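Local coordinates for protein rhamnosidase B (Bacillus sp., PDB 2OKX) that probably hydrolyses terminal alpha-L-rhamnose from rhamnosides, as a family 78 alpha-L-rhamnosidase, at residues R4-E16 and A176-L190. Residues are numbered along the deposited sequence; the frame is centred on the assembly and turned at random.
Sequences RNWNASWIWGGQE and ARSIGPAGTAPWTSL
Trp10 and Trp187 both turn CG anti to their own carbonyl carbons (chi1 -83° and -41°), which, with the indoles turned about CB-CG, lets them lie face to face. Their six-membered rings lie 3.7 Å apart between centroids, with planes only 16° from parallel. The closest atoms of the stack are Trp10 CE2 and Trp187 CE3 at 3.3 Å. Pro186, which follows a cis peptide bond, covers the other face of Trp187 with CD, while Trp187 NE1 is hydrogen-bonded to Asp47. At the edge of Trp10, Leu190 CD2 approaches CZ2 to 3.7 Å. The other branch of Leu190, CD1, stands 3.8 Å from the centroid of the five-membered ring of Trp6, a CH-pi contact over the face. With an alanine here instead of Trp10, one face of Trp187 is likely to lose its stacking partner and a gap to open beside Leu190 CD2. Trp12 and Arg177 form an antiparallel hydrogen-bonded pair, with Arg177 N to Trp12 O at 2.9 Å and nearly straight. Ile179 N reaches Trp10 O at 2.7 Å. These bonds add strand 9-12 to an antiparallel sheet as an outermost strand beside 174-181. Trp6 and Trp10 also touch strands 110-117 and 41-47, so they tie this edge to the second sheet of the N-terminal domain, which includes Leu190. One water accepts from Trp6 NE1 and donates to Leu190 O. The chemistry implies a join secured by main-chain bonds and aromatic stacking rather than by charge pairs between the segments.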
loop_
_atom_site.group_PDB
_atom_site.type_symbol
_atom_site.label_atom_id
_atom_site.label_comp_id
_atom_site.label_asym_id
_atom_site.label_seq_id
_atom_site.Cartn_x
_atom_site.Cartn_y
_atom_site.Cartn_z
ATOM N N ARG A 4 -24.124 17.811 4.874
ATOM C CA ARG A 4 -25.225 18.051 5.790
ATOM C C ARG A 4 -24.911 19.283 6.629
ATOM O O ARG A 4 -23.791 19.783 6.619
ATOM C CB ARG A 4 -25.419 16.839 6.711
ATOM C CG ARG A 4 -24.228 16.516 7.605
ATOM C CD ARG A 4 -24.492 15.262 8.421
ATOM N NE ARG A 4 -25.560 15.445 9.402
ATOM C CZ ARG A 4 -25.386 15.964 10.614
ATOM N NH1 ARG A 4 -24.177 16.357 11.001
ATOM N NH2 ARG A 4 -26.417 16.079 11.447
ATOM N N ASN A 5 -25.906 19.767 7.366
ATOM C CA ASN A 5 -25.711 20.931 8.233
ATOM C C ASN A 5 -25.323 20.372 9.572
ATOM O O ASN A 5 -26.077 19.573 10.165
ATOM C CB ASN A 5 -27.014 21.724 8.396
ATOM C CG ASN A 5 -27.549 22.235 7.091
ATOM O OD1 ASN A 5 -26.788 22.755 6.225
ATOM N ND2 ASN A 5 -28.869 22.126 6.916
ATOM N N TRP A 6 -24.171 20.782 10.071
ATOM C CA TRP A 6 -23.692 20.302 11.343
ATOM C C TRP A 6 -24.052 21.190 12.539
ATOM O O TRP A 6 -24.119 22.419 12.430
ATOM C CB TRP A 6 -22.170 20.138 11.280
ATOM C CG TRP A 6 -21.718 19.090 10.309
ATOM C CD1 TRP A 6 -21.654 19.190 8.948
ATOM C CD2 TRP A 6 -21.254 17.782 10.639
ATOM N NE1 TRP A 6 -21.167 18.023 8.410
ATOM C CE2 TRP A 6 -20.913 17.141 9.428
ATOM C CE3 TRP A 6 -21.092 17.089 11.841
ATOM C CZ2 TRP A 6 -20.415 15.828 9.385
ATOM C CZ3 TRP A 6 -20.595 15.781 11.801
ATOM C CH2 TRP A 6 -20.262 15.169 10.575
ATOM N N ASN A 7 -24.265 20.542 13.677
ATOM C CA ASN A 7 -24.591 21.215 14.926
ATOM C C ASN A 7 -23.562 20.751 15.942
ATOM O O ASN A 7 -23.838 20.662 17.137
ATOM C CB ASN A 7 -25.992 20.827 15.402
ATOM C CG ASN A 7 -27.066 21.221 14.416
ATOM O OD1 ASN A 7 -27.241 22.402 14.113
ATOM N ND2 ASN A 7 -27.793 20.232 13.902
ATOM N N ALA A 8 -22.376 20.433 15.440
ATOM C CA ALA A 8 -21.280 19.973 16.279
ATOM C C ALA A 8 -20.040 20.763 15.896
ATOM O O ALA A 8 -20.004 21.403 14.844
ATOM C CB ALA A 8 -21.042 18.481 16.067
ATOM N N SER A 9 -19.023 20.715 16.748
ATOM C CA SER A 9 -17.794 21.444 16.484
ATOM C C SER A 9 -16.576 20.536 16.456
ATOM O O SER A 9 -16.529 19.526 17.158
ATOM C CB SER A 9 -17.589 22.517 17.558
ATOM O OG SER A 9 -18.707 23.385 17.628
ATOM N N TRP A 10 -15.599 20.894 15.628
ATOM C CA TRP A 10 -14.358 20.137 15.557
ATOM C C TRP A 10 -13.682 20.379 16.900
ATOM O O TRP A 10 -13.594 21.523 17.353
ATOM C CB TRP A 10 -13.439 20.673 14.460
ATOM C CG TRP A 10 -13.715 20.175 13.083
ATOM C CD1 TRP A 10 -14.449 20.791 12.116
ATOM C CD2 TRP A 10 -13.206 18.970 12.498
ATOM N NE1 TRP A 10 -14.425 20.050 10.956
ATOM C CE2 TRP A 10 -13.669 18.925 11.166
ATOM C CE3 TRP A 10 -12.401 17.925 12.971
ATOM C CZ2 TRP A 10 -13.350 17.875 10.297
ATOM C CZ3 TRP A 10 -12.083 16.879 12.105
ATOM C CH2 TRP A 10 -12.558 16.865 10.785
ATOM N N ILE A 11 -13.210 19.317 17.539
ATOM C CA ILE A 11 -12.543 19.465 18.823
ATOM C C ILE A 11 -11.229 18.702 18.875
ATOM O O ILE A 11 -11.010 17.750 18.122
ATOM C CB ILE A 11 -13.425 18.968 19.988
ATOM C CG1 ILE A 11 -13.712 17.473 19.826
ATOM C CG2 ILE A 11 -14.718 19.764 20.038
ATOM C CD1 ILE A 11 -14.463 16.860 21.000
ATOM N N TRP A 12 -10.353 19.140 19.767
ATOM C CA TRP A 12 -9.070 18.490 19.957
ATOM C C TRP A 12 -8.692 18.697 21.418
ATOM O O TRP A 12 -9.536 19.097 22.224
ATOM C CB TRP A 12 -8.009 19.096 19.030
ATOM C CG TRP A 12 -6.736 18.293 18.990
ATOM C CD1 TRP A 12 -5.481 18.721 19.324
ATOM C CD2 TRP A 12 -6.607 16.907 18.640
ATOM N NE1 TRP A 12 -4.580 17.686 19.212
ATOM C CE2 TRP A 12 -5.244 16.562 18.793
ATOM C CE3 TRP A 12 -7.510 15.923 18.214
ATOM C CZ2 TRP A 12 -4.763 15.273 18.536
ATOM C CZ3 TRP A 12 -7.029 14.637 17.957
ATOM C CH2 TRP A 12 -5.667 14.328 18.120
ATOM N N GLY A 13 -7.443 18.412 21.760
ATOM C CA GLY A 13 -6.985 18.576 23.127
ATOM C C GLY A 13 -5.492 18.830 23.133
ATOM O O GLY A 13 -4.822 18.590 22.133
ATOM N N GLY A 14 -4.964 19.314 24.253
ATOM C CA GLY A 14 -3.540 19.594 24.326
ATOM C C GLY A 14 -3.217 20.945 23.711
ATOM O O GLY A 14 -4.095 21.596 23.145
ATOM N N GLN A 15 -1.959 21.365 23.810
ATOM C CA GLN A 15 -1.545 22.656 23.266
ATOM C C GLN A 15 -1.179 22.609 21.786
ATOM O O GLN A 15 -1.616 23.456 21.007
ATOM C CB GLN A 15 -0.365 23.221 24.067
ATOM C CG GLN A 15 0.828 22.286 24.195
ATOM C CD GLN A 15 0.697 21.309 25.353
ATOM O OE1 GLN A 15 -0.228 20.494 25.398
ATOM N NE2 GLN A 15 1.631 21.389 26.297
ATOM N N GLU A 16 -0.377 21.621 21.401
ATOM C CA GLU A 16 0.045 21.478 20.010
ATOM C C GLU A 16 -1.148 21.137 19.115
ATOM O O GLU A 16 -1.904 20.213 19.401
ATOM C CB GLU A 16 1.124 20.400 19.922
ATOM C CG GLU A 16 1.706 20.193 18.540
ATOM C CD GLU A 16 3.105 19.609 18.597
ATOM O OE1 GLU A 16 3.366 18.774 19.489
ATOM O OE2 GLU A 16 3.941 19.978 17.744
ATOM N N ALA A 176 -12.323 19.160 26.277
ATOM C CA ALA A 176 -11.851 19.298 24.906
ATOM C C ALA A 176 -11.907 20.764 24.495
ATOM O O ALA A 176 -12.682 21.537 25.050
ATOM C CB ALA A 176 -12.709 18.456 23.968
ATOM N N ARG A 177 -11.082 21.137 23.522
ATOM C CA ARG A 177 -11.038 22.511 23.038
ATOM C C ARG A 177 -11.675 22.588 21.657
ATOM O O ARG A 177 -11.300 21.844 20.753
ATOM C CB ARG A 177 -9.587 22.990 22.957
ATOM C CG ARG A 177 -8.768 22.713 24.210
ATOM C CD ARG A 177 -7.319 23.163 24.046
ATOM N NE ARG A 177 -6.506 22.822 25.214
ATOM C CZ ARG A 177 -5.231 23.170 25.371
ATOM N NH1 ARG A 177 -4.575 22.812 26.468
ATOM N NH2 ARG A 177 -4.610 23.878 24.437
ATOM N N SER A 178 -12.642 23.484 21.492
ATOM C CA SER A 178 -13.307 23.641 20.205
ATOM C C SER A 178 -12.369 24.311 19.207
ATOM O O SER A 178 -11.642 25.236 19.556
ATOM C CB SER A 178 -14.574 24.484 20.358
ATOM O OG SER A 178 -15.180 24.714 19.099
ATOM N N ILE A 179 -12.388 23.831 17.967
ATOM C CA ILE A 179 -11.547 24.382 16.912
ATOM C C ILE A 179 -12.393 25.250 15.994
ATOM O O ILE A 179 -11.896 26.193 15.381
ATOM C CB ILE A 179 -10.898 23.259 16.071
ATOM C CG1 ILE A 179 -9.992 22.404 16.957
ATOM C CG2 ILE A 179 -10.103 23.859 14.920
ATOM C CD1 ILE A 179 -9.362 21.225 16.231
ATOM N N GLY A 180 -13.678 24.926 15.908
ATOM C CA GLY A 180 -14.578 25.683 15.059
ATOM C C GLY A 180 -15.685 24.806 14.507
ATOM O O GLY A 180 -15.654 23.587 14.672
ATOM N N PRO A 181 -16.687 25.399 13.842
ATOM C CA PRO A 181 -17.787 24.612 13.284
ATOM C C PRO A 181 -17.345 23.870 12.028
ATOM O O PRO A 181 -16.190 23.967 11.616
ATOM C CB PRO A 181 -18.834 25.673 12.982
ATOM C CG PRO A 181 -17.981 26.827 12.528
ATOM C CD PRO A 181 -16.869 26.834 13.560
ATOM N N ALA A 182 -18.267 23.125 11.428
ATOM C CA ALA A 182 -17.965 22.397 10.206
ATOM C C ALA A 182 -17.664 23.433 9.130
ATOM O O ALA A 182 -18.416 24.393 8.958
ATOM C CB ALA A 182 -19.156 21.542 9.794
ATOM N N GLY A 183 -16.562 23.243 8.413
ATOM C CA GLY A 183 -16.197 24.184 7.372
ATOM C C GLY A 183 -14.948 24.954 7.745
ATOM O O GLY A 183 -14.376 25.658 6.919
ATOM N N THR A 184 -14.531 24.826 9.001
ATOM C CA THR A 184 -13.335 25.498 9.489
ATOM C C THR A 184 -12.119 24.835 8.844
ATOM O O THR A 184 -12.096 23.615 8.667
ATOM C CB THR A 184 -13.221 25.377 11.025
ATOM O OG1 THR A 184 -14.387 25.942 11.635
ATOM C CG2 THR A 184 -11.989 26.108 11.536
ATOM N N ALA A 185 -11.117 25.634 8.486
ATOM C CA ALA A 185 -9.910 25.101 7.864
ATOM C C ALA A 185 -9.273 24.076 8.790
ATOM O O ALA A 185 -9.395 24.177 10.010
ATOM C CB ALA A 185 -8.922 26.228 7.573
ATOM N N PRO A 186 -8.551 23.092 8.226
ATOM C CA PRO A 186 -8.296 22.900 6.792
ATOM C C PRO A 186 -9.328 22.065 6.027
ATOM O O PRO A 186 -9.211 21.886 4.816
ATOM C CB PRO A 186 -6.922 22.242 6.787
ATOM C CG PRO A 186 -6.999 21.353 7.987
ATOM C CD PRO A 186 -7.647 22.251 9.033
ATOM N N TRP A 187 -10.339 21.566 6.727
ATOM C CA TRP A 187 -11.364 20.734 6.099
ATOM C C TRP A 187 -12.467 21.594 5.487
ATOM O O TRP A 187 -13.604 21.597 5.953
ATOM C CB TRP A 187 -11.935 19.786 7.148
ATOM C CG TRP A 187 -10.865 19.236 8.041
ATOM C CD1 TRP A 187 -9.972 18.240 7.745
ATOM C CD2 TRP A 187 -10.538 19.690 9.359
ATOM N NE1 TRP A 187 -9.110 18.048 8.802
ATOM C CE2 TRP A 187 -9.437 18.924 9.804
ATOM C CE3 TRP A 187 -11.068 20.672 10.209
ATOM C CZ2 TRP A 187 -8.857 19.108 11.065
ATOM C CZ3 TRP A 187 -10.492 20.855 11.462
ATOM C CH2 TRP A 187 -9.398 20.076 11.878
ATOM N N THR A 188 -12.107 22.313 4.430
ATOM C CA THR A 188 -13.009 23.222 3.729
ATOM C C THR A 188 -14.449 22.737 3.646
ATOM O O THR A 188 -15.384 23.509 3.867
ATOM C CB THR A 188 -12.487 23.496 2.310
ATOM O OG1 THR A 188 -11.071 23.714 2.366
ATOM C CG2 THR A 188 -13.154 24.730 1.725
ATOM N N SER A 189 -14.633 21.464 3.317
ATOM C CA SER A 189 -15.974 20.902 3.229
ATOM C C SER A 189 -15.978 19.461 3.710
ATOM O O SER A 189 -14.994 18.738 3.541
ATOM C CB SER A 189 -16.496 20.951 1.790
ATOM O OG SER A 189 -15.812 20.028 0.962
ATOM N N LEU A 190 -17.082 19.062 4.334
ATOM C CA LEU A 190 -17.245 17.699 4.821
ATOM C C LEU A 190 -18.221 17.033 3.857
ATOM O O LEU A 190 -19.361 17.480 3.701
ATOM C CB LEU A 190 -17.807 17.695 6.248
ATOM C CG LEU A 190 -17.023 18.496 7.297
ATOM C CD1 LEU A 190 -17.621 18.261 8.679
ATOM C CD2 LEU A 190 -15.564 18.082 7.292
HETATM O O HOH W 1 -21.237 18.370 5.711
HETATM O O HOH W 2 -20.690 22.800 12.696
HETATM O O HOH W 3 -14.357 21.824 8.416
#